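Local structure of Ig domain protein, group 2 domain protein (Shewanella frigidimarina, 6BG8) at residues 190-195 with 212-217; 23-28 with 229-234; 182-187 with 196-201; 135-140 with 169-174; 203-208 with 222-227. The protein binds ice, holding its bacterium at the ice surface and inhibiting crystal growth, this chain being the C-terminal DUF3494 ice-binding domain of a longer adhesin. All blocks are in the same frame, centred on the assembly; numbering follows the deposited sequence. Where two conformers were deposited one is given.

Contact 1. Residues 190-195 with 212-217. With PO4 (phosphate ion), chain H.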
# COMPACT_ATOMS: atom_id res chain seq x y z
N THR A 190 6.26 3.59 6.72
CA THR A 190 5.92 4.57 5.70
C THR A 190 4.90 5.55 6.27
O THR A 190 3.86 5.13 6.81
CB THR A 190 5.36 3.90 4.44
OG1 THR A 190 6.40 3.11 3.82
CG2 THR A 190 4.88 4.95 3.44
N VAL A 191 5.21 6.84 6.19
CA VAL A 191 4.37 7.90 6.73
C VAL A 191 4.04 8.85 5.59
O VAL A 191 4.95 9.37 4.93
CB VAL A 191 5.07 8.64 7.89
CG1 VAL A 191 4.20 9.75 8.42
CG2 VAL A 191 5.44 7.66 9.00
N ILE A 192 2.75 9.08 5.35
CA ILE A 192 2.28 9.90 4.24
C ILE A 192 1.73 11.21 4.80
O ILE A 192 0.87 11.19 5.68
CB ILE A 192 1.23 9.12 3.42
CG1 ILE A 192 1.92 7.91 2.77
CG2 ILE A 192 0.58 10.01 2.37
CD1 ILE A 192 0.97 6.88 2.17
N GLY A 193 2.24 12.34 4.29
CA GLY A 193 2.01 13.62 4.94
C GLY A 193 0.61 14.17 4.75
O GLY A 193 -0.10 13.81 3.81
N THR A 194 0.21 15.05 5.67
CA THR A 194 -1.12 15.65 5.64
C THR A 194 -1.41 16.26 4.28
O THR A 194 -0.57 16.94 3.69
CB THR A 194 -1.28 16.73 6.72
OG1 THR A 194 -0.38 17.81 6.45
CG2 THR A 194 -1.03 16.18 8.12
N ASN A 195 -2.62 16.00 3.78
CA ASN A 195 -3.15 16.67 2.60
C ASN A 195 -2.26 16.52 1.37
O ASN A 195 -2.27 17.39 0.49
CB ASN A 195 -3.41 18.15 2.90
CG ASN A 195 -4.33 18.34 4.06
OD1 ASN A 195 -5.47 17.86 4.04
ND2 ASN A 195 -3.85 18.99 5.10
N THR A 212 -3.48 13.30 8.24
CA THR A 212 -4.75 13.98 8.02
C THR A 212 -4.95 14.42 6.58
O THR A 212 -4.20 15.23 6.05
CB THR A 212 -4.80 15.21 8.94
OG1 THR A 212 -4.27 14.87 10.23
CG2 THR A 212 -6.23 15.68 9.10
N GLY A 213 -6.00 13.89 5.93
CA GLY A 213 -6.45 14.42 4.66
C GLY A 213 -5.69 13.97 3.43
O GLY A 213 -6.07 14.35 2.32
N ALA A 214 -4.64 13.16 3.57
CA ALA A 214 -3.92 12.69 2.40
C ALA A 214 -4.81 11.83 1.51
O ALA A 214 -5.74 11.16 1.99
CB ALA A 214 -2.67 11.91 2.81
N ASN A 215 -4.52 11.87 0.21
CA ASN A 215 -5.20 11.08 -0.81
C ASN A 215 -4.24 10.01 -1.30
O ASN A 215 -3.14 10.32 -1.76
CB ASN A 215 -5.63 11.98 -1.97
CG ASN A 215 -6.53 11.26 -2.96
OD1 ASN A 215 -6.11 10.31 -3.63
ND2 ASN A 215 -7.77 11.72 -3.07
N VAL A 216 -4.66 8.74 -1.23
CA VAL A 216 -3.81 7.63 -1.66
C VAL A 216 -4.47 6.94 -2.86
O VAL A 216 -5.66 6.63 -2.82
CB VAL A 216 -3.57 6.62 -0.52
CG1 VAL A 216 -2.85 5.39 -1.03
CG2 VAL A 216 -2.78 7.27 0.61
N THR A 217 -3.69 6.70 -3.91
CA THR A 217 -4.10 5.83 -5.01
C THR A 217 -3.07 4.72 -5.09
O THR A 217 -1.91 4.97 -5.43
CB THR A 217 -4.20 6.59 -6.33
OG1 THR A 217 -5.15 7.65 -6.20
CG2 THR A 217 -4.64 5.66 -7.44
P PO4 H . 2.98 17.00 7.66
O1 PO4 H . 4.43 17.14 7.27
O2 PO4 H . 2.80 17.39 9.11
O3 PO4 H . 2.53 15.55 7.53
O4 PO4 H . 2.15 17.90 6.77
O HOH W 1 -6.62 17.61 1.44

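Contact 2. Residues 23-28 with 229-234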
# COMPACT_ATOMS: atom_id res chain seq x y z
N THR A 23 -6.82 1.08 11.38
CA THR A 23 -7.60 2.06 12.13
C THR A 23 -7.79 3.32 11.30
O THR A 23 -7.01 3.63 10.40
CB THR A 23 -6.93 2.44 13.46
OG1 THR A 23 -5.81 3.29 13.22
CG2 THR A 23 -6.48 1.19 14.23
N THR A 24 -8.86 4.06 11.64
CA THR A 24 -9.13 5.34 11.01
C THR A 24 -9.79 6.27 12.00
O THR A 24 -10.54 5.85 12.90
CB THR A 24 -10.03 5.21 9.76
OG1 THR A 24 -10.15 6.49 9.13
CG2 THR A 24 -11.43 4.75 10.15
N THR A 25 -9.49 7.55 11.84
CA THR A 25 -10.34 8.59 12.39
C THR A 25 -11.54 8.78 11.47
O THR A 25 -11.65 8.16 10.41
CB THR A 25 -9.55 9.89 12.51
OG1 THR A 25 -9.25 10.35 11.20
CG2 THR A 25 -8.25 9.67 13.27
N SER A 26 -12.47 9.64 11.88
CA SER A 26 -13.64 9.86 11.04
C SER A 26 -13.22 10.58 9.76
O SER A 26 -12.17 11.22 9.69
CB SER A 26 -14.70 10.66 11.80
OG SER A 26 -14.22 11.96 12.08
N GLY A 27 -14.05 10.45 8.73
CA GLY A 27 -13.85 11.20 7.50
C GLY A 27 -13.09 10.50 6.40
O GLY A 27 -12.73 11.15 5.41
N SER A 28 -12.83 9.20 6.53
CA SER A 28 -12.11 8.44 5.53
C SER A 28 -13.08 7.84 4.51
O SER A 28 -14.26 7.62 4.80
CB SER A 28 -11.28 7.31 6.17
OG SER A 28 -10.16 7.81 6.88
N LEU A 229 -5.16 5.37 9.32
CA LEU A 229 -5.68 6.45 8.51
C LEU A 229 -6.17 7.59 9.39
O LEU A 229 -6.64 7.38 10.51
CB LEU A 229 -6.86 6.00 7.65
CG LEU A 229 -6.69 4.81 6.72
CD1 LEU A 229 -7.94 4.73 5.85
CD2 LEU A 229 -5.44 5.01 5.87
N ASP A 230 -6.07 8.80 8.85
CA ASP A 230 -6.63 10.00 9.46
C ASP A 230 -7.36 10.74 8.34
O ASP A 230 -6.75 11.52 7.60
CB ASP A 230 -5.53 10.84 10.12
CG ASP A 230 -6.07 12.06 10.85
OD1 ASP A 230 -7.31 12.29 10.84
OD2 ASP A 230 -5.25 12.79 11.44
N ALA A 231 -8.66 10.47 8.20
CA ALA A 231 -9.52 11.17 7.24
C ALA A 231 -8.94 11.16 5.83
O ALA A 231 -8.70 12.20 5.22
CB ALA A 231 -9.78 12.61 7.71
N ASN A 232 -8.72 9.95 5.30
CA ASN A 232 -8.06 9.79 4.02
C ASN A 232 -9.01 9.24 2.97
O ASN A 232 -9.87 8.41 3.26
CB ASN A 232 -6.86 8.86 4.12
CG ASN A 232 -5.89 9.29 5.18
OD1 ASN A 232 -5.62 8.55 6.12
ND2 ASN A 232 -5.36 10.50 5.03
N ALA A 233 -8.81 9.68 1.74
CA ALA A 233 -9.41 9.04 0.58
C ALA A 233 -8.40 8.04 0.02
O ALA A 233 -7.33 8.44 -0.45
CB ALA A 233 -9.80 10.06 -0.48
N VAL A 234 -8.75 6.76 0.05
CA VAL A 234 -7.87 5.70 -0.42
C VAL A 234 -8.58 4.97 -1.55
O VAL A 234 -9.67 4.43 -1.36
CB VAL A 234 -7.51 4.73 0.71
CG1 VAL A 234 -6.60 3.62 0.18
CG2 VAL A 234 -6.85 5.48 1.86
O HOH W 2 -6.19 5.90 12.86

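Contact 3. Residues 182-187 with 196-201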
# COMPACT_ATOMS: atom_id res chain seq x y z
N ILE A 182 3.73 1.38 -9.48
CA ILE A 182 4.69 1.99 -8.56
C ILE A 182 4.68 1.21 -7.26
O ILE A 182 3.61 0.85 -6.75
CB ILE A 182 4.34 3.47 -8.31
CG1 ILE A 182 4.30 4.23 -9.64
CG2 ILE A 182 5.35 4.09 -7.35
CD1 ILE A 182 3.50 5.51 -9.53
N TYR A 183 5.87 0.96 -6.71
CA TYR A 183 6.03 0.11 -5.53
C TYR A 183 6.98 0.77 -4.55
O TYR A 183 8.06 1.22 -4.94
CB TYR A 183 6.55 -1.27 -5.93
CG TYR A 183 5.61 -2.00 -6.85
CD1 TYR A 183 5.69 -1.83 -8.22
CD2 TYR A 183 4.64 -2.86 -6.35
CE1 TYR A 183 4.82 -2.48 -9.07
CE2 TYR A 183 3.78 -3.52 -7.18
CZ TYR A 183 3.87 -3.33 -8.55
OH TYR A 183 3.00 -3.99 -9.39
N TRP A 184 6.57 0.82 -3.29
CA TRP A 184 7.36 1.39 -2.21
C TRP A 184 7.59 0.30 -1.17
O TRP A 184 6.63 -0.26 -0.65
CB TRP A 184 6.65 2.58 -1.56
CG TRP A 184 6.26 3.67 -2.50
CD1 TRP A 184 5.08 3.81 -3.17
CD2 TRP A 184 7.07 4.79 -2.88
NE1 TRP A 184 5.11 4.94 -3.95
CE2 TRP A 184 6.32 5.56 -3.79
CE3 TRP A 184 8.36 5.21 -2.54
CZ2 TRP A 184 6.82 6.73 -4.36
CZ3 TRP A 184 8.85 6.38 -3.11
CH2 TRP A 184 8.08 7.12 -4.01
N ARG A 185 8.85 0.04 -0.84
CA ARG A 185 9.20 -1.00 0.13
C ARG A 185 10.06 -0.35 1.20
O ARG A 185 11.15 0.13 0.90
CB ARG A 185 9.96 -2.14 -0.54
CG ARG A 185 10.15 -3.42 0.30
CD ARG A 185 11.20 -3.29 1.41
NE ARG A 185 12.54 -2.93 0.94
CZ ARG A 185 13.64 -3.10 1.67
NH1 ARG A 185 13.57 -3.62 2.90
NH2 ARG A 185 14.82 -2.74 1.18
N THR A 186 9.60 -0.37 2.45
CA THR A 186 10.40 0.16 3.55
C THR A 186 10.65 -0.94 4.57
O THR A 186 9.73 -1.67 4.95
CB THR A 186 9.73 1.37 4.23
OG1 THR A 186 8.45 0.99 4.75
CG2 THR A 186 9.56 2.52 3.24
N ALA A 187 11.91 -1.06 5.01
CA ALA A 187 12.21 -1.91 6.15
C ALA A 187 11.72 -1.28 7.45
O ALA A 187 11.49 -2.00 8.43
CB ALA A 187 13.71 -2.19 6.25
N THR A 196 -1.50 15.44 1.29
CA THR A 196 -0.71 15.15 0.10
C THR A 196 -1.47 14.20 -0.83
O THR A 196 -2.45 13.56 -0.45
CB THR A 196 0.65 14.54 0.45
OG1 THR A 196 0.47 13.29 1.12
CG2 THR A 196 1.49 15.49 1.31
N ASN A 197 -0.98 14.12 -2.06
CA ASN A 197 -1.45 13.17 -3.06
C ASN A 197 -0.36 12.13 -3.26
O ASN A 197 0.74 12.48 -3.72
CB ASN A 197 -1.78 13.85 -4.39
CG ASN A 197 -2.89 14.88 -4.27
OD1 ASN A 197 -3.89 14.65 -3.60
ND2 ASN A 197 -2.72 16.01 -4.95
N PHE A 198 -0.65 10.88 -2.92
CA PHE A 198 0.31 9.79 -2.95
C PHE A 198 -0.15 8.71 -3.92
O PHE A 198 -1.34 8.41 -4.01
CB PHE A 198 0.49 9.19 -1.53
CG PHE A 198 1.62 8.19 -1.43
CD1 PHE A 198 1.45 6.89 -1.89
CD2 PHE A 198 2.82 8.54 -0.86
CE1 PHE A 198 2.49 5.98 -1.81
CE2 PHE A 198 3.86 7.63 -0.76
CZ PHE A 198 3.69 6.34 -1.24
N SER A 199 0.81 8.13 -4.66
CA SER A 199 0.55 7.06 -5.62
C SER A 199 1.50 5.90 -5.38
O SER A 199 2.70 6.11 -5.18
CB SER A 199 0.73 7.56 -7.06
OG SER A 199 -0.39 8.31 -7.48
N GLY A 200 0.98 4.68 -5.40
CA GLY A 200 1.82 3.49 -5.37
C GLY A 200 1.37 2.47 -4.35
O GLY A 200 0.52 2.72 -3.49
N ASN A 201 1.97 1.28 -4.45
CA ASN A 201 1.71 0.17 -3.54
C ASN A 201 2.75 0.19 -2.44
O ASN A 201 3.94 -0.06 -2.69
CB ASN A 201 1.72 -1.16 -4.29
CG ASN A 201 0.75 -1.19 -5.44
OD1 ASN A 201 -0.44 -1.42 -5.24
ND2 ASN A 201 1.24 -0.94 -6.66

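Contact 4. Residues 135-140 with 169-174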
# COMPACT_ATOMS: atom_id res chain seq x y z
N VAL A 135 14.22 7.93 3.70
CA VAL A 135 13.92 8.80 2.56
C VAL A 135 12.79 9.75 2.95
O VAL A 135 11.80 9.33 3.56
CB VAL A 135 13.51 8.00 1.31
CG1 VAL A 135 13.05 8.96 0.21
CG2 VAL A 135 14.66 7.13 0.83
N THR A 136 12.94 11.01 2.58
CA THR A 136 11.87 11.98 2.75
C THR A 136 11.43 12.51 1.40
O THR A 136 12.22 12.57 0.45
CB THR A 136 12.29 13.13 3.66
OG1 THR A 136 13.57 13.64 3.24
CG2 THR A 136 12.39 12.64 5.10
N LEU A 137 10.15 12.87 1.32
CA LEU A 137 9.55 13.51 0.15
C LEU A 137 8.84 14.74 0.69
O LEU A 137 7.67 14.66 1.07
CB LEU A 137 8.61 12.55 -0.57
CG LEU A 137 7.65 13.08 -1.65
CD1 LEU A 137 8.32 14.09 -2.57
CD2 LEU A 137 7.11 11.90 -2.44
N GLN A 138 9.55 15.86 0.78
CA GLN A 138 8.96 17.03 1.43
C GLN A 138 9.36 18.37 0.82
O GLN A 138 8.66 19.36 1.02
CB GLN A 138 9.31 17.03 2.92
CG GLN A 138 10.79 16.99 3.26
CD GLN A 138 11.01 16.64 4.72
OE1 GLN A 138 10.05 16.43 5.48
NE2 GLN A 138 12.27 16.53 5.13
N THR A 139 10.49 18.44 0.10
CA THR A 139 10.87 19.75 -0.43
C THR A 139 9.99 20.19 -1.59
O THR A 139 10.02 21.37 -1.96
CB THR A 139 12.33 19.76 -0.87
OG1 THR A 139 12.52 18.77 -1.89
CG2 THR A 139 13.23 19.46 0.31
N GLY A 140 9.21 19.28 -2.15
CA GLY A 140 8.42 19.58 -3.32
C GLY A 140 7.77 18.32 -3.82
O GLY A 140 7.60 17.35 -3.08
N GLY A 169 5.52 17.12 -0.86
CA GLY A 169 5.07 15.80 -0.51
C GLY A 169 4.19 15.11 -1.53
O GLY A 169 3.83 13.94 -1.32
N ASP A 170 3.81 15.78 -2.61
CA ASP A 170 2.93 15.16 -3.59
C ASP A 170 3.71 14.32 -4.58
O ASP A 170 4.90 14.57 -4.84
CB ASP A 170 2.12 16.21 -4.35
CG ASP A 170 1.28 17.05 -3.43
OD1 ASP A 170 0.50 16.47 -2.64
OD2 ASP A 170 1.43 18.29 -3.47
N ILE A 171 3.04 13.32 -5.13
CA ILE A 171 3.54 12.51 -6.24
C ILE A 171 2.67 12.82 -7.45
O ILE A 171 1.43 12.75 -7.37
CB ILE A 171 3.53 11.01 -5.90
CG1 ILE A 171 4.61 10.70 -4.85
CG2 ILE A 171 3.74 10.16 -7.15
CD1 ILE A 171 4.43 9.37 -4.18
N VAL A 172 3.30 13.21 -8.55
CA VAL A 172 2.63 13.46 -9.81
C VAL A 172 3.12 12.44 -10.83
O VAL A 172 4.32 12.16 -10.91
CB VAL A 172 2.87 14.90 -10.31
CG1 VAL A 172 2.34 15.08 -11.74
CG2 VAL A 172 2.21 15.88 -9.38
N LEU A 173 2.19 11.89 -11.61
CA LEU A 173 2.50 10.89 -12.62
C LEU A 173 2.34 11.50 -14.00
O LEU A 173 1.33 12.16 -14.28
CB LEU A 173 1.60 9.67 -12.47
CG LEU A 173 1.49 9.11 -11.04
CD1 LEU A 173 0.70 7.80 -11.06
CD2 LEU A 173 2.88 8.89 -10.46
N ILE A 174 3.33 11.29 -14.86
CA ILE A 174 3.28 11.78 -16.23
C ILE A 174 3.71 10.68 -17.19
O ILE A 174 4.41 9.73 -16.82
CB ILE A 174 4.15 13.03 -16.46
CG1 ILE A 174 5.63 12.72 -16.23
CG2 ILE A 174 3.64 14.22 -15.62
CD1 ILE A 174 6.54 13.82 -16.70

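Contact 5. Residues 203-208 with 222-227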
# COMPACT_ATOMS: atom_id res chain seq x y z
N PHE A 203 4.57 -1.29 0.71
CA PHE A 203 4.90 -2.49 1.49
C PHE A 203 5.83 -2.07 2.62
O PHE A 203 7.06 -2.10 2.48
CB PHE A 203 5.55 -3.56 0.61
CG PHE A 203 4.63 -4.16 -0.41
CD1 PHE A 203 4.31 -3.46 -1.57
CD2 PHE A 203 4.10 -5.43 -0.23
CE1 PHE A 203 3.47 -4.01 -2.52
CE2 PHE A 203 3.26 -5.99 -1.17
CZ PHE A 203 2.95 -5.28 -2.32
N ALA A 204 5.25 -1.67 3.75
CA ALA A 204 6.02 -1.29 4.93
C ALA A 204 6.20 -2.51 5.82
O ALA A 204 5.22 -3.20 6.13
CB ALA A 204 5.33 -0.18 5.71
N TRP A 205 7.44 -2.78 6.23
CA TRP A 205 7.66 -3.93 7.09
C TRP A 205 6.94 -3.76 8.42
O TRP A 205 6.35 -4.70 8.95
CB TRP A 205 9.15 -4.16 7.33
CG TRP A 205 9.38 -5.32 8.26
CD1 TRP A 205 9.73 -5.27 9.58
CD2 TRP A 205 9.24 -6.71 7.93
NE1 TRP A 205 9.83 -6.54 10.09
CE2 TRP A 205 9.53 -7.44 9.11
CE3 TRP A 205 8.90 -7.40 6.77
CZ2 TRP A 205 9.50 -8.84 9.14
CZ3 TRP A 205 8.88 -8.80 6.81
CH2 TRP A 205 9.17 -9.49 7.99
N SER A 206 6.99 -2.55 8.98
CA SER A 206 6.34 -2.28 10.26
C SER A 206 4.92 -1.76 10.06
O SER A 206 3.98 -2.55 10.02
CB SER A 206 7.17 -1.30 11.09
OG SER A 206 7.55 -0.19 10.30
N GLU A 207 4.76 -0.44 9.92
CA GLU A 207 3.43 0.16 9.87
C GLU A 207 3.37 1.24 8.80
O GLU A 207 4.39 1.78 8.36
CB GLU A 207 3.04 0.77 11.23
CG GLU A 207 4.00 1.84 11.75
CD GLU A 207 3.59 2.41 13.11
OE1 GLU A 207 2.39 2.67 13.31
OE2 GLU A 207 4.48 2.59 13.98
N VAL A 208 2.14 1.57 8.40
CA VAL A 208 1.86 2.69 7.50
C VAL A 208 0.99 3.68 8.25
O VAL A 208 -0.07 3.30 8.78
CB VAL A 208 1.16 2.23 6.20
CG1 VAL A 208 0.95 3.42 5.27
CG2 VAL A 208 1.94 1.11 5.51
N ALA A 222 0.95 -3.26 5.73
CA ALA A 222 1.84 -3.27 6.89
C ALA A 222 2.13 -4.73 7.22
O ALA A 222 1.23 -5.44 7.69
CB ALA A 222 1.22 -2.52 8.07
N VAL A 223 3.35 -5.18 6.96
CA VAL A 223 3.63 -6.62 7.02
C VAL A 223 3.54 -7.14 8.45
O VAL A 223 3.01 -8.24 8.68
CB VAL A 223 5.00 -6.93 6.39
CG1 VAL A 223 5.29 -8.43 6.50
CG2 VAL A 223 5.02 -6.49 4.92
N THR A 224 4.06 -6.40 9.43
CA THR A 224 4.10 -6.89 10.80
C THR A 224 3.31 -6.06 11.80
O THR A 224 3.15 -6.50 12.94
CB THR A 224 5.54 -7.02 11.31
OG1 THR A 224 6.14 -5.72 11.46
CG2 THR A 224 6.37 -7.87 10.38
N ASP A 225 2.82 -4.88 11.43
CA ASP A 225 2.05 -4.12 12.40
C ASP A 225 0.75 -3.60 11.79
O ASP A 225 -0.14 -4.39 11.49
CB ASP A 225 2.89 -2.98 12.99
CG ASP A 225 2.26 -2.38 14.25
OD1 ASP A 225 1.32 -3.00 14.80
OD2 ASP A 225 2.69 -1.29 14.66
N GLN A 226 0.64 -2.28 11.58
CA GLN A 226 -0.68 -1.69 11.41
C GLN A 226 -0.70 -0.67 10.27
O GLN A 226 0.32 -0.07 9.92
CB GLN A 226 -1.15 -0.99 12.69
CG GLN A 226 -0.27 0.19 13.08
CD GLN A 226 -0.73 0.87 14.35
OE1 GLN A 226 -1.79 0.54 14.89
NE2 GLN A 226 0.07 1.80 14.86
N VAL A 227 -1.89 -0.45 9.73
CA VAL A 227 -2.14 0.67 8.84
C VAL A 227 -3.08 1.62 9.56
O VAL A 227 -4.17 1.21 10.00
CB VAL A 227 -2.76 0.23 7.50
CG1 VAL A 227 -3.04 1.46 6.63
CG2 VAL A 227 -1.85 -0.75 6.76
O HOH W 3 5.27 -0.68 14.09

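Contact 1. Residues 190-195 with 212-217
Thr212, Gly213, Ala214 and Asn215 form the T-A/G-X-T/N ice-binding motif, here Thr-Gly-Ala-Asn and assigned by similarity, at a corner of the DUF3494 beta-solenoid; its first three residues pack against the corresponding turn of the preceding coil, residues 193-195. Asn195 N donates to Thr212 O (2.9 Å, with a bent N-H...O angle of 134°), and Thr194 CA presses on the same oxygen in a CA-H...O contact. Thr194 CG2 meets Thr212 CB, methyl against beta carbon, while Thr212 OG1 is hydrogen-bonded to Asp230 OD2 of the next coil. Inside the corner the packing is apolar: Ile192 CG2 touches Ala214 CB at 3.8 Å, and Ile192 CD1 reaches Val216 CG2, the two side chains crossing at about a right angle. The small methyl of Ala214 fits here, since it also lies 3.3 Å from Gly193 O. Gly213 has a positive phi (81°), and a beta carbon on it would collide with Asn195 OD1. A phosphate, probably from the crystallisation liquor, sits beside the turn; Thr194 OG1 lies between backbone N and carbonyl carbon (chi1 64°), and both Thr194 N and Thr194 OG1 donate to the ion. Water 1 donates to Asn195 OD1 at 2.9 Å and, weakly, to Gly213 O.

Contact 2. Residues 23-28 with 229-234
Strand 21-24 runs parallel to strand 226-229, and at their ends Leu229 N donates to Thr23 O (2.8 Å) and Thr25 N to Leu229 O, before both chains turn the same corner of the beta-solenoid. The second of these bonds reaches the carbonyl from above its plane, 41° out, and Thr24 CA adds a CA-H...O contact to that oxygen. Water 2 also donates to Leu229 O and is hydrogen-bonded to Thr23 OG1.

Side-chain hydroxyls do much of the work in the turn. Thr24 OG1 stands anti to the backbone N (chi1 -175°), which brings it to 3.6 Å from Leu229 CB. Thr24 OG1 donates to Thr25 O and accepts from Ser28 OG at 2.6 Å. Ser28 OG in turn accepts from Asn232 N (3.0 Å, angle 162°), so a relay of hydroxyls ties the turn 25-28 to the neighbouring coil; serine suits this buried place because it is small and can donate and accept at once. Thr25 OG1 donates to Asp230 OD1 at 2.8 Å, on the anti side of the carboxylate and out of its plane. Ala231 CB lies against Ser26 O at 3.4 Å. A beta carbon on Gly27 would be tight against Ala231 CB and, at these backbone angles, jammed against the preceding carbonyl O.

Asp230 OD2 bonds to OG1 of Thr212, the residue assigned to ice binding by similarity. With Thr25 on one carboxylate oxygen and Thr212 on the other, the aspartate is gripped at both, and it probably helps to fix the rotation of the Thr212 hydroxyl.

Contact 3. Residues 182-187 with 196-201
Trp184 and Asn201 both set CG anti to the carbonyl carbon (chi1 about -56° in each), whereas Phe198 sets it anti to the backbone N (chi1 -171°); the Trp184 and Phe198 side chains slide past each other in opposite directions. Phe198 CZ lies over one face of the indole near its rim, 3.4 Å from Trp184 NE1, with the planes oblique at 49°. The indole N-H remains usable in its own plane: Trp184 NE1 donates to Ser199 O at 2.9 Å, on a lone pair of that carbonyl. Gly200 CA sits at the same indole edge; a beta carbon there would clash with Trp184 NE1, and the chain turns its corner at this glycine.

Beyond the corner the strands run parallel. Asn201 N and Asn201 ND2 both donate to Ile182 O, from opposite faces of its plane, the backbone bond being the straighter. Trp184 N then donates to Asn201 O at 2.8 Å. The Asn201 amide lies beside the Tyr183 ring, Asn201 ND2 over one face and 3.7 Å from Tyr183 CE2. Asparagine suits the place because its amide nitrogen can serve Ile182 O while OD1 accepts from Arg219.

This is a buried rung of the beta-solenoid: Phe156 stacks on Trp184, Ile171 of strand 171-174 packs against both Trp184 and Phe198, and helix 84-103 contributes Leu102 to the covering of Tyr183.

Contact 4. Residues 135-140 with 169-174
Leu137 and Ile171 supply the apolar part of this contact, which joins the end of strand 135-137 to the start of strand 171-174 across a corner of the beta-solenoid. Leu137 CD2 meets Ile171 CG1 at 3.7 Å, and the two side chains cross at about a right angle. Leu137 CG stands anti to its backbone N (chi1 167°), which brings Leu137 CG to 3.9 Å from Gly169 CA, while Leu137 CD1 lies against Asp170 O at 4.1 Å. A branched residue suits this place, for one methyl meets Ile171 while both lie near the backbone of the turn.

Polar contact is between backbones. Gly169 N donates to Gly140 O at 3.1 Å; the bond is straight at the hydrogen (171°), although the donor stands above the carbonyl plane, 51° out of it. A CA-H...O contact adds to this, Gly169 CA approaching Leu137 O at 3.2 Å. Glycine fits at 169 because its backbone angles would jam a beta carbon against the preceding carbonyl, and Gly140 is nearly fully extended, in a region that residues with a beta carbon seldom occupy.

Around them, Asp170 OD1 accepts from Asn197 N, and Glu118 bonds to the backbone N of Gln138 and of Thr139. The chemistry is thus divided: the leucine and isoleucine bury carbon inside the corner, while one backbone hydrogen bond links the two turns, the glycine at 169 allowing the backbone shape that presents its N-H to Gly140 O.

Contact 5. Residues 203-208 with 222-227
Ala204 opens a pair of successive turns in the beta-solenoid, where two parallel ladders are separated by loops and their register shifts by one residue. Ala204 O accepts from Val223 N at 2.8 Å, nearly along the C=O axis. Trp205 follows, with CG anti to the backbone N (chi1 178°). Thr224 CG2 lies over one face of the Trp205 six-membered ring in a CH-pi contact, while Trp205 CZ3 touches Val223 CG1. Threonine suits this position because its methyl takes the ring as its hydroxyl turns to the backbone: Thr224 OG1 (2.7 Å) and Thr224 N both donate to Trp205 O, from opposite faces of its plane. Ser206 O receives a weak bond from Asp225 N and lies 3.4 Å from the small Ala222 CB. Glu207 runs alongside Gln226, and Gln226 NE2 donates to Glu207 OE1 at 2.9 Å, on the syn side; Asn209 ND2 bonds to the same oxygen. Val208 N donates to Gln226 O, and Val208 and Val227 put their side chains on one buried face, where both touch Leu220 of strand 219-222. Glu207 OE1 and Asp225 OD2, like charges, are 4.2 Å apart, probably eased by water 3, which donates to Asp225 OD2 at 2.7 Å and, weakly, to Glu207 OE2.

Overall arrangement
From the N terminus, residues 23-28 pair with 229-234, so contact 2 closes a loop of 200 residues within which the other four contacts are nested. Contact 4 closes first, before the segments of contacts 1, 3 and 5 begin. Contact 3 then crosses contact 1, whose segments alternate with it along the chain, and contact 1 likewise crosses contact 5; contacts 3 and 5 follow in series and share strand 197-204. Together they tie successive coils of the beta-solenoid: contact 4 toward one end, contacts 3, 5 and 1 through the middle, and contact 2 joining an early strand to the last coils. Contacts 1 and 2 meet in the neighbouring strands 215-217 and 233-236.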